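Local coordinates for protein alginase (Pseudoalteromonas, PDB 4Q8K) that probably cleaves alginate by beta-elimination, as a calcium-containing alginate lyase of polysaccharide lyase family 18, at residues R198-T202 and D311-Y316; V262-S268 and F305-E310; T204-A210 and L287-Y293. One frame throughout, in Å; residues are numbered along the deposited sequence.

Contact 1: residues R198-T202 and D311-Y316; sequences RVAMT and DDSQSY
R198-T202, in the loop between strands 186-193 and 204-216 and turning 3-10 at M201-T202, runs opposite to D311-Y316, which leads into strand 316-319. A200 faces S313 (CA-CA 3.9 Å) and V199 faces Q314 (CA-CA 4.7 Å). R198 is nearly extended (m, t, t at chi1 to chi3) and lays its guanidinium flat on the ring of Y316, whose chi1 is p. The planes lie 7° apart, and R198 CZ sits 3.5 Å from the ring centroid, a cation-pi stack. R198 NE donates a hydrogen bond to V193 O. S315, chi1 p, turns OG to V199 O (2.9 Å), which also accepts from S315 N (3.0 Å). D311, chi1 t, grips T202: OD1 accepts from T202 N (3.2 Å) and OD2 from T202 OG1 (2.6 Å). M201 N donates to D312 O (3.3 Å). D312, chi1 t, forms an Asx turn, OD1 accepting from Q314 N (2.8 Å) and also bonding S230. The chemistry implies loops held by polar bonds and a cation-pi stack, not an apolar core.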
loop_
_atom_site.group_PDB
_atom_site.type_symbol
_atom_site.label_atom_id
_atom_site.label_comp_id
_atom_site.label_asym_id
_atom_site.label_seq_id
_atom_site.Cartn_x
_atom_site.Cartn_y
_atom_site.Cartn_z
ATOM N N ARG A 198 7.668 -12.020 -12.241
ATOM C CA ARG A 198 7.537 -12.519 -10.866
ATOM C C ARG A 198 8.332 -13.781 -10.578
ATOM O O ARG A 198 8.305 -14.742 -11.349
ATOM C CB ARG A 198 6.070 -12.737 -10.517
ATOM C CG ARG A 198 5.274 -11.473 -10.666
ATOM C CD ARG A 198 3.799 -11.693 -10.377
ATOM N NE ARG A 198 3.034 -10.513 -10.753
ATOM C CZ ARG A 198 1.703 -10.490 -10.852
ATOM N NH1 ARG A 198 0.994 -11.582 -10.593
ATOM N NH2 ARG A 198 1.081 -9.380 -11.216
ATOM N N VAL A 199 9.045 -13.757 -9.454
ATOM C CA VAL A 199 9.780 -14.913 -8.969
ATOM C C VAL A 199 9.593 -14.995 -7.459
ATOM O O VAL A 199 8.785 -14.261 -6.889
ATOM C CB VAL A 199 11.275 -14.828 -9.325
ATOM C CG1 VAL A 199 11.467 -14.988 -10.843
ATOM C CG2 VAL A 199 11.866 -13.509 -8.830
ATOM N N ALA A 200 10.323 -15.888 -6.807
ATOM C CA ALA A 200 10.176 -16.055 -5.364
ATOM C C ALA A 200 10.700 -14.835 -4.617
ATOM O O ALA A 200 11.552 -14.108 -5.124
ATOM C CB ALA A 200 10.887 -17.322 -4.901
ATOM N N MET A 201 10.179 -14.597 -3.418
ATOM C CA MET A 201 10.707 -13.523 -2.582
ATOM C C MET A 201 12.210 -13.709 -2.381
ATOM O O MET A 201 12.973 -12.748 -2.408
ATOM C CB MET A 201 10.000 -13.472 -1.222
ATOM C CG MET A 201 8.556 -12.927 -1.286
ATOM S SD MET A 201 8.485 -11.184 -1.727
ATOM C CE MET A 201 9.107 -10.385 -0.261
ATOM N N THR A 202 12.618 -14.959 -2.197
ATOM C CA THR A 202 14.016 -15.298 -1.947
ATOM C C THR A 202 14.899 -15.228 -3.193
ATOM O O THR A 202 16.092 -15.524 -3.128
ATOM C CB THR A 202 14.139 -16.717 -1.356
ATOM O OG1 THR A 202 13.424 -17.643 -2.184
ATOM C CG2 THR A 202 13.571 -16.759 0.056
ATOM N N ASP A 311 8.122 -17.366 2.136
ATOM C CA ASP A 311 8.424 -17.280 0.717
ATOM C C ASP A 311 7.185 -17.601 -0.116
ATOM O O ASP A 311 6.328 -18.375 0.304
ATOM C CB ASP A 311 9.562 -18.252 0.393
ATOM C CG ASP A 311 10.347 -17.851 -0.840
ATOM O OD1 ASP A 311 10.127 -16.740 -1.360
ATOM O OD2 ASP A 311 11.202 -18.649 -1.275
ATOM N N ASP A 312 7.086 -16.984 -1.284
ATOM C CA ASP A 312 6.075 -17.345 -2.269
ATOM C C ASP A 312 6.751 -17.327 -3.624
ATOM O O ASP A 312 7.488 -16.395 -3.929
ATOM C CB ASP A 312 4.910 -16.357 -2.256
ATOM C CG ASP A 312 3.833 -16.709 -3.277
ATOM O OD1 ASP A 312 4.070 -16.511 -4.486
ATOM O OD2 ASP A 312 2.747 -17.182 -2.871
ATOM N N SER A 313 6.491 -18.347 -4.437
ATOM C CA SER A 313 7.228 -18.548 -5.686
ATOM C C SER A 313 6.923 -17.536 -6.796
ATOM O O SER A 313 7.719 -17.372 -7.724
ATOM C CB SER A 313 7.002 -19.967 -6.211
ATOM O OG SER A 313 5.643 -20.166 -6.544
ATOM N N GLN A 314 5.774 -16.871 -6.713
ATOM C CA GLN A 314 5.386 -15.899 -7.733
ATOM C C GLN A 314 4.969 -14.585 -7.091
ATOM O O GLN A 314 3.881 -14.071 -7.333
ATOM C CB GLN A 314 4.255 -16.456 -8.602
ATOM C CG GLN A 314 4.605 -17.757 -9.291
ATOM C CD GLN A 314 5.743 -17.597 -10.271
ATOM O OE1 GLN A 314 5.849 -16.577 -10.952
ATOM N NE2 GLN A 314 6.607 -18.602 -10.348
ATOM N N SER A 315 5.860 -14.044 -6.274
ATOM C CA SER A 315 5.558 -12.866 -5.471
ATOM C C SER A 315 5.638 -11.603 -6.299
ATOM O O SER A 315 6.281 -11.570 -7.341
ATOM C CB SER A 315 6.542 -12.774 -4.298
ATOM O OG SER A 315 7.858 -12.513 -4.759
ATOM N N TYR A 316 4.989 -10.543 -5.830
ATOM C CA TYR A 316 5.062 -9.282 -6.547
ATOM C C TYR A 316 4.804 -8.070 -5.678
ATOM O O TYR A 316 3.920 -8.074 -4.828
ATOM C CB TYR A 316 4.167 -9.286 -7.795
ATOM C CG TYR A 316 2.668 -9.478 -7.607
ATOM C CD1 TYR A 316 2.147 -10.706 -7.207
ATOM C CD2 TYR A 316 1.773 -8.446 -7.890
ATOM C CE1 TYR A 316 0.770 -10.893 -7.069
ATOM C CE2 TYR A 316 0.403 -8.633 -7.763
ATOM C CZ TYR A 316 -0.085 -9.855 -7.352
ATOM O OH TYR A 316 -1.444 -10.047 -7.223
HETATM O O HOH W 1 1.691 -14.071 -9.162
HETATM O O HOH W 2 -1.778 -10.223 -10.606
HETATM O O HOH W 3 9.111 -11.226 -7.920
#

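Contact 2: residues V262-S268 and F305-E310; sequences VRLRNTS and FGIPVE
L264, E310 and T267 lose the most surface where V262-S268 meets F305-E310. The strands 262-265 and 305-308 run nearly parallel, 11° apart, but their axes come no closer than 7.8 Å. They belong to different sheets and meet through side chains. L264 (chi1 m, chi2 t) points toward the other strand. Its CD1 lies 3.7 Å from F305 CE2 and 3.9 Å from G306 CA, and its CB is 3.8 Å from I307 CD1. V262 CG1 adds a contact of 4.0 Å to F305 CD2. F305 has chi1 t, I307 chi1 p and chi2 t. The F305 ring also stacks on F274.

Beyond the strands the backbones converge: N266 and V309 are 4.3 Å apart at CA, T267 and E310 4.1 Å. E310 N donates to R265 O (3.0 Å). The E310 side chain is extended at chi1 and chi2 (both t). Its CB lies 3.2 Å from N266 O, and its OE1 is 3.8 Å from R265 CD. T267, chi1 p, places CG2 3.8 Å from V309 O. Water 4 accepts from T267 N (3.1 Å) and donates to P308 O (2.7 Å).

Strand 257-265 pairs with 271-280, and strand 303-308 is an outermost strand of the seven-stranded sheet. Such face-to-face packing of two antiparallel sheets is typical of the beta-jelly-roll sandwich of concanavalin-like alginate lyases.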
loop_
_atom_site.group_PDB
_atom_site.type_symbol
_atom_site.label_atom_id
_atom_site.label_comp_id
_atom_site.label_asym_id
_atom_site.label_seq_id
_atom_site.Cartn_x
_atom_site.Cartn_y
_atom_site.Cartn_z
ATOM N N VAL A 262 3.530 -1.395 9.576
ATOM C CA VAL A 262 3.763 -2.462 8.637
ATOM C C VAL A 262 3.327 -3.796 9.219
ATOM O O VAL A 262 3.450 -4.038 10.426
ATOM C CB VAL A 262 5.253 -2.510 8.224
ATOM C CG1 VAL A 262 6.134 -2.766 9.453
ATOM C CG2 VAL A 262 5.467 -3.580 7.169
ATOM N N ARG A 263 2.785 -4.659 8.369
ATOM C CA ARG A 263 2.612 -6.058 8.739
ATOM C C ARG A 263 3.477 -6.880 7.813
ATOM O O ARG A 263 3.427 -6.695 6.585
ATOM C CB ARG A 263 1.160 -6.500 8.565
ATOM C CG ARG A 263 0.212 -5.906 9.575
ATOM C CD ARG A 263 -1.229 -6.320 9.315
ATOM N NE ARG A 263 -2.033 -6.029 10.496
ATOM C CZ ARG A 263 -2.249 -6.907 11.466
ATOM N NH1 ARG A 263 -1.739 -8.128 11.371
ATOM N NH2 ARG A 263 -2.967 -6.563 12.527
ATOM N N LEU A 264 4.250 -7.785 8.408
ATOM C CA LEU A 264 5.116 -8.713 7.691
ATOM C C LEU A 264 4.751 -10.147 8.043
ATOM O O LEU A 264 4.714 -10.516 9.218
ATOM C CB LEU A 264 6.587 -8.467 8.055
ATOM C CG LEU A 264 7.120 -7.069 7.752
ATOM C CD1 LEU A 264 8.570 -6.924 8.255
ATOM C CD2 LEU A 264 7.040 -6.791 6.260
ATOM N N ARG A 265 4.498 -10.971 7.032
ATOM C CA ARG A 265 4.165 -12.367 7.296
ATOM C C ARG A 265 5.428 -13.210 7.490
ATOM O O ARG A 265 6.212 -13.384 6.560
ATOM C CB ARG A 265 3.310 -12.931 6.164
ATOM C CG ARG A 265 2.648 -14.251 6.506
ATOM C CD ARG A 265 1.588 -14.637 5.466
ATOM N NE ARG A 265 0.466 -13.695 5.387
ATOM C CZ ARG A 265 -0.557 -13.668 6.241
ATOM N NH1 ARG A 265 -1.537 -12.785 6.088
ATOM N NH2 ARG A 265 -0.600 -14.522 7.255
ATOM N N ASN A 266 5.631 -13.729 8.695
ATOM C CA ASN A 266 6.852 -14.483 8.974
ATOM C C ASN A 266 6.887 -15.885 8.350
ATOM O O ASN A 266 5.945 -16.293 7.660
ATOM C CB ASN A 266 7.195 -14.498 10.478
ATOM C CG ASN A 266 6.181 -15.267 11.332
ATOM O OD1 ASN A 266 5.962 -14.924 12.499
ATOM N ND2 ASN A 266 5.593 -16.316 10.775
ATOM N N THR A 267 7.979 -16.608 8.585
ATOM C CA THR A 267 8.193 -17.912 7.966
ATOM C C THR A 267 7.236 -18.974 8.503
ATOM O O THR A 267 7.086 -20.037 7.904
ATOM C CB THR A 267 9.655 -18.401 8.135
ATOM O OG1 THR A 267 9.998 -18.439 9.526
ATOM C CG2 THR A 267 10.615 -17.482 7.406
ATOM N N SER A 268 6.597 -18.683 9.633
ATOM C CA SER A 268 5.582 -19.568 10.195
ATOM C C SER A 268 4.192 -19.288 9.614
ATOM O O SER A 268 3.238 -20.019 9.888
ATOM C CB SER A 268 5.539 -19.426 11.714
ATOM O OG SER A 268 6.756 -19.853 12.305
ATOM N N PHE A 305 11.905 -1.725 10.751
ATOM C CA PHE A 305 11.564 -3.065 11.188
ATOM C C PHE A 305 11.684 -3.996 9.989
ATOM O O PHE A 305 11.298 -3.628 8.876
ATOM C CB PHE A 305 10.135 -3.092 11.754
ATOM C CG PHE A 305 9.671 -4.463 12.173
ATOM C CD1 PHE A 305 10.237 -5.097 13.264
ATOM C CD2 PHE A 305 8.665 -5.117 11.473
ATOM C CE1 PHE A 305 9.816 -6.358 13.649
ATOM C CE2 PHE A 305 8.238 -6.384 11.855
ATOM C CZ PHE A 305 8.803 -6.999 12.946
ATOM N N GLY A 306 12.211 -5.195 10.221
ATOM C CA GLY A 306 12.331 -6.199 9.181
ATOM C C GLY A 306 12.527 -7.600 9.727
ATOM O O GLY A 306 13.123 -7.767 10.794
ATOM N N ILE A 307 12.039 -8.596 8.986
ATOM C CA ILE A 307 12.210 -10.010 9.316
ATOM C C ILE A 307 12.278 -10.854 8.045
ATOM O O ILE A 307 11.897 -10.395 6.967
ATOM C CB ILE A 307 11.022 -10.565 10.139
ATOM C CG1 ILE A 307 9.733 -10.500 9.311
ATOM C CG2 ILE A 307 10.890 -9.842 11.475
ATOM C CD1 ILE A 307 8.526 -11.014 10.039
ATOM N N PRO A 308 12.759 -12.099 8.169
ATOM C CA PRO A 308 12.588 -13.027 7.048
ATOM C C PRO A 308 11.098 -13.296 6.888
ATOM O O PRO A 308 10.399 -13.416 7.889
ATOM C CB PRO A 308 13.314 -14.294 7.521
ATOM C CG PRO A 308 14.286 -13.813 8.584
ATOM C CD PRO A 308 13.553 -12.684 9.265
ATOM N N VAL A 309 10.619 -13.389 5.655
ATOM C CA VAL A 309 9.187 -13.568 5.424
ATOM C C VAL A 309 8.888 -14.921 4.789
ATOM O O VAL A 309 9.771 -15.552 4.208
ATOM C CB VAL A 309 8.628 -12.453 4.533
ATOM C CG1 VAL A 309 8.764 -11.094 5.212
ATOM C CG2 VAL A 309 9.328 -12.444 3.182
ATOM N N GLU A 310 7.644 -15.375 4.914
ATOM C CA GLU A 310 7.231 -16.609 4.252
ATOM C C GLU A 310 7.414 -16.431 2.752
ATOM O O GLU A 310 6.945 -15.457 2.170
ATOM C CB GLU A 310 5.772 -16.944 4.568
ATOM C CG GLU A 310 5.332 -18.317 4.051
ATOM C CD GLU A 310 3.980 -18.756 4.603
ATOM O OE1 GLU A 310 2.999 -18.005 4.447
ATOM O OE2 GLU A 310 3.902 -19.852 5.201
HETATM O O HOH W 4 10.270 -15.071 9.983
#

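Contact 3: residues T204-A210 and L287-Y293; sequences TYEVFEA and LRVVNNY
Strands 204-210 and 287-292 pair antiparallel, their axes 4.7 Å apart and their directions at 175°. The register sets E206 against N291, F208 against V289 and A210 against L287 as hydrogen-bonded pairs. Y205-N292, V207-V290 and E209-R288 are the non-hydrogen-bonded pairs between them. Each hydrogen-bonded pair is satisfied in both directions. E206 N donates to N291 O (3.0 Å) and N291 N to E206 O (2.9 Å). F208 N reaches V289 O (2.8 Å) and V289 N reaches F208 O (2.7 Å). A210 N bonds L287 O (2.9 Å) and L287 N bonds A210 O (2.8 Å). Y293 N closes the ladder on T204 O (3.0 Å). Y293 has positive phi and psi (48/45), where the chain turns toward strand 295-300.

These are central strands of the seven-stranded sheet in the beta-jelly-roll sandwich. Strand 204-216 also pairs with 355-368, so the amides and carbonyls of Y205, V207 and E209 face E367, T365 and S363. R288 and V290 likewise bond T299 and E297.

E206, F208, L287, V289 and N291 point into the space between the sheets. There E206 (chi1 m, chi2 t) takes N291 ND2 on OE2 (3.2 Å). H227 also bonds OE2, and Y364 bonds OE1. N291, chi1 t, gives ND2 to M201 O as well and takes G294 N on OD1. F208, chi1 t, packs CE2 4.3 Å from L287 CD2, and its ring meets F317 and F319. On the other face E209 OE1 makes a long salt bridge with R288 NE (3.8 Å), while E209 OE2 accepts from N286.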
loop_
_atom_site.group_PDB
_atom_site.type_symbol
_atom_site.label_atom_id
_atom_site.label_comp_id
_atom_site.label_asym_id
_atom_site.label_seq_id
_atom_site.Cartn_x
_atom_site.Cartn_y
_atom_site.Cartn_z
ATOM N N THR A 204 14.921 -12.352 -5.340
ATOM C CA THR A 204 15.231 -10.991 -5.737
ATOM C C THR A 204 15.775 -10.111 -4.666
ATOM O O THR A 204 15.466 -10.267 -3.531
ATOM C CB THR A 204 14.011 -10.186 -6.253
ATOM O OG1 THR A 204 12.967 -10.209 -5.292
ATOM C CG2 THR A 204 13.497 -10.756 -7.473
ATOM N N TYR A 205 16.503 -9.103 -5.097
ATOM C CA TYR A 205 16.860 -7.993 -4.266
ATOM C C TYR A 205 16.118 -6.770 -4.819
ATOM O O TYR A 205 16.367 -6.365 -5.903
ATOM C CB TYR A 205 18.384 -7.778 -4.234
ATOM C CG TYR A 205 18.792 -6.589 -3.434
ATOM C CD1 TYR A 205 18.919 -6.656 -2.070
ATOM C CD2 TYR A 205 19.010 -5.394 -4.035
ATOM C CE1 TYR A 205 19.268 -5.565 -1.345
ATOM C CE2 TYR A 205 19.346 -4.301 -3.311
ATOM C CZ TYR A 205 19.474 -4.402 -1.972
ATOM O OH TYR A 205 19.798 -3.303 -1.289
ATOM N N GLU A 206 15.175 -6.236 -4.059
ATOM C CA GLU A 206 14.413 -5.063 -4.460
ATOM C C GLU A 206 14.505 -3.958 -3.459
ATOM O O GLU A 206 14.467 -4.189 -2.290
ATOM C CB GLU A 206 12.935 -5.319 -4.482
ATOM C CG GLU A 206 12.426 -6.420 -5.286
ATOM C CD GLU A 206 10.957 -6.658 -4.970
ATOM O OE1 GLU A 206 10.147 -6.010 -5.611
ATOM O OE2 GLU A 206 10.673 -7.485 -4.110
ATOM N N VAL A 207 14.543 -2.749 -3.961
ATOM C CA VAL A 207 14.500 -1.578 -3.111
ATOM C C VAL A 207 13.481 -0.611 -3.694
ATOM O O VAL A 207 13.569 -0.252 -4.873
ATOM C CB VAL A 207 15.863 -0.870 -3.067
ATOM C CG1 VAL A 207 15.775 0.404 -2.240
ATOM C CG2 VAL A 207 16.944 -1.809 -2.517
ATOM N N PHE A 208 12.505 -0.208 -2.884
ATOM C CA PHE A 208 11.581 0.845 -3.274
ATOM C C PHE A 208 11.712 1.966 -2.260
ATOM O O PHE A 208 11.702 1.723 -1.051
ATOM C CB PHE A 208 10.135 0.333 -3.311
ATOM C CG PHE A 208 9.110 1.413 -3.578
ATOM C CD1 PHE A 208 8.764 1.745 -4.871
ATOM C CD2 PHE A 208 8.488 2.087 -2.530
ATOM C CE1 PHE A 208 7.809 2.735 -5.127
ATOM C CE2 PHE A 208 7.552 3.075 -2.769
ATOM C CZ PHE A 208 7.209 3.399 -4.075
ATOM N N GLU A 209 11.871 3.189 -2.755
ATOM C CA GLU A 209 11.903 4.354 -1.894
ATOM C C GLU A 209 11.045 5.447 -2.502
ATOM O O GLU A 209 11.015 5.611 -3.721
ATOM C CB GLU A 209 13.335 4.856 -1.683
ATOM C CG GLU A 209 13.433 5.994 -0.667
ATOM C CD GLU A 209 14.821 6.156 -0.068
ATOM O OE1 GLU A 209 15.774 5.501 -0.543
ATOM O OE2 GLU A 209 14.951 6.942 0.895
ATOM N N ALA A 210 10.343 6.179 -1.646
ATOM C CA ALA A 210 9.515 7.284 -2.082
ATOM C C ALA A 210 9.309 8.280 -0.949
ATOM O O ALA A 210 9.324 7.918 0.234
ATOM C CB ALA A 210 8.178 6.768 -2.587
ATOM N N LEU A 287 9.468 6.749 2.778
ATOM C CA LEU A 287 9.236 5.314 2.827
ATOM C C LEU A 287 10.333 4.554 2.092
ATOM O O LEU A 287 10.625 4.836 0.936
ATOM C CB LEU A 287 7.877 4.961 2.209
ATOM C CG LEU A 287 7.529 3.470 2.173
ATOM C CD1 LEU A 287 7.363 2.896 3.565
ATOM C CD2 LEU A 287 6.242 3.264 1.362
ATOM N N ARG A 288 10.937 3.587 2.765
ATOM C CA ARG A 288 11.896 2.697 2.111
ATOM C C ARG A 288 11.551 1.244 2.408
ATOM O O ARG A 288 11.488 0.832 3.564
ATOM C CB ARG A 288 13.340 3.001 2.542
ATOM C CG ARG A 288 14.393 2.217 1.756
ATOM C CD ARG A 288 15.798 2.818 1.940
ATOM N NE ARG A 288 16.775 2.238 1.016
ATOM C CZ ARG A 288 17.614 1.268 1.353
ATOM N NH1 ARG A 288 18.477 0.770 0.474
ATOM N NH2 ARG A 288 17.588 0.795 2.589
ATOM N N VAL A 289 11.327 0.471 1.353
ATOM C CA VAL A 289 11.016 -0.941 1.487
ATOM C C VAL A 289 12.094 -1.729 0.775
ATOM O O VAL A 289 12.350 -1.507 -0.407
ATOM C CB VAL A 289 9.649 -1.276 0.847
ATOM C CG1 VAL A 289 9.346 -2.754 0.978
ATOM C CG2 VAL A 289 8.554 -0.447 1.496
ATOM N N VAL A 290 12.728 -2.643 1.500
ATOM C CA VAL A 290 13.758 -3.488 0.915
ATOM C C VAL A 290 13.394 -4.953 1.055
ATOM O O VAL A 290 13.029 -5.406 2.137
ATOM C CB VAL A 290 15.121 -3.262 1.602
ATOM C CG1 VAL A 290 16.191 -4.108 0.932
ATOM C CG2 VAL A 290 15.489 -1.781 1.580
ATOM N N ASN A 291 13.473 -5.688 -0.048
ATOM C CA ASN A 291 13.385 -7.129 -0.004
ATOM C C ASN A 291 14.747 -7.689 -0.351
ATOM O O ASN A 291 15.104 -7.745 -1.521
ATOM C CB ASN A 291 12.377 -7.670 -1.011
ATOM C CG ASN A 291 12.431 -9.181 -1.112
ATOM O OD1 ASN A 291 12.843 -9.866 -0.168
ATOM N ND2 ASN A 291 12.034 -9.710 -2.259
ATOM N N ASN A 292 15.505 -8.080 0.664
ATOM C CA ASN A 292 16.823 -8.674 0.466
ATOM C C ASN A 292 16.716 -10.196 0.414
ATOM O O ASN A 292 16.965 -10.870 1.406
ATOM C CB ASN A 292 17.763 -8.239 1.598
ATOM C CG ASN A 292 19.179 -8.738 1.400
ATOM O OD1 ASN A 292 19.549 -9.161 0.307
ATOM N ND2 ASN A 292 19.980 -8.694 2.461
ATOM N N TYR A 293 16.320 -10.726 -0.741
ATOM C CA TYR A 293 16.172 -12.166 -0.939
ATOM C C TYR A 293 15.376 -12.857 0.175
ATOM O O TYR A 293 15.763 -13.919 0.675
ATOM C CB TYR A 293 17.553 -12.829 -1.123
ATOM C CG TYR A 293 18.314 -12.291 -2.319
ATOM C CD1 TYR A 293 18.098 -12.803 -3.590
ATOM C CD2 TYR A 293 19.238 -11.260 -2.177
ATOM C CE1 TYR A 293 18.784 -12.312 -4.683
ATOM C CE2 TYR A 293 19.935 -10.768 -3.267
ATOM C CZ TYR A 293 19.697 -11.295 -4.520
ATOM O OH TYR A 293 20.372 -10.803 -5.616
#

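Contact 3 is the most buried of the three and has no exposed residue. Its regular backbone ladder joins neighbouring strands within one sheet. Contact 2 instead joins two sheets, mainly by apolar side chains, with its backbone hydrogen bond where the strands end. Contact 1 has no paired strands; it ties loops together with side-chain hydrogen bonds, waters and a cation-pi stack, and is partly exposed. Contacts 2 and 3 both reach the seven-stranded sheet, at its outermost strand and in its middle, without touching. Contact 1 touches both: M201 CE packs on V309 CG2 at 4.0 Å, and M201 O probably accepts from N291 ND2 at 3.2 Å.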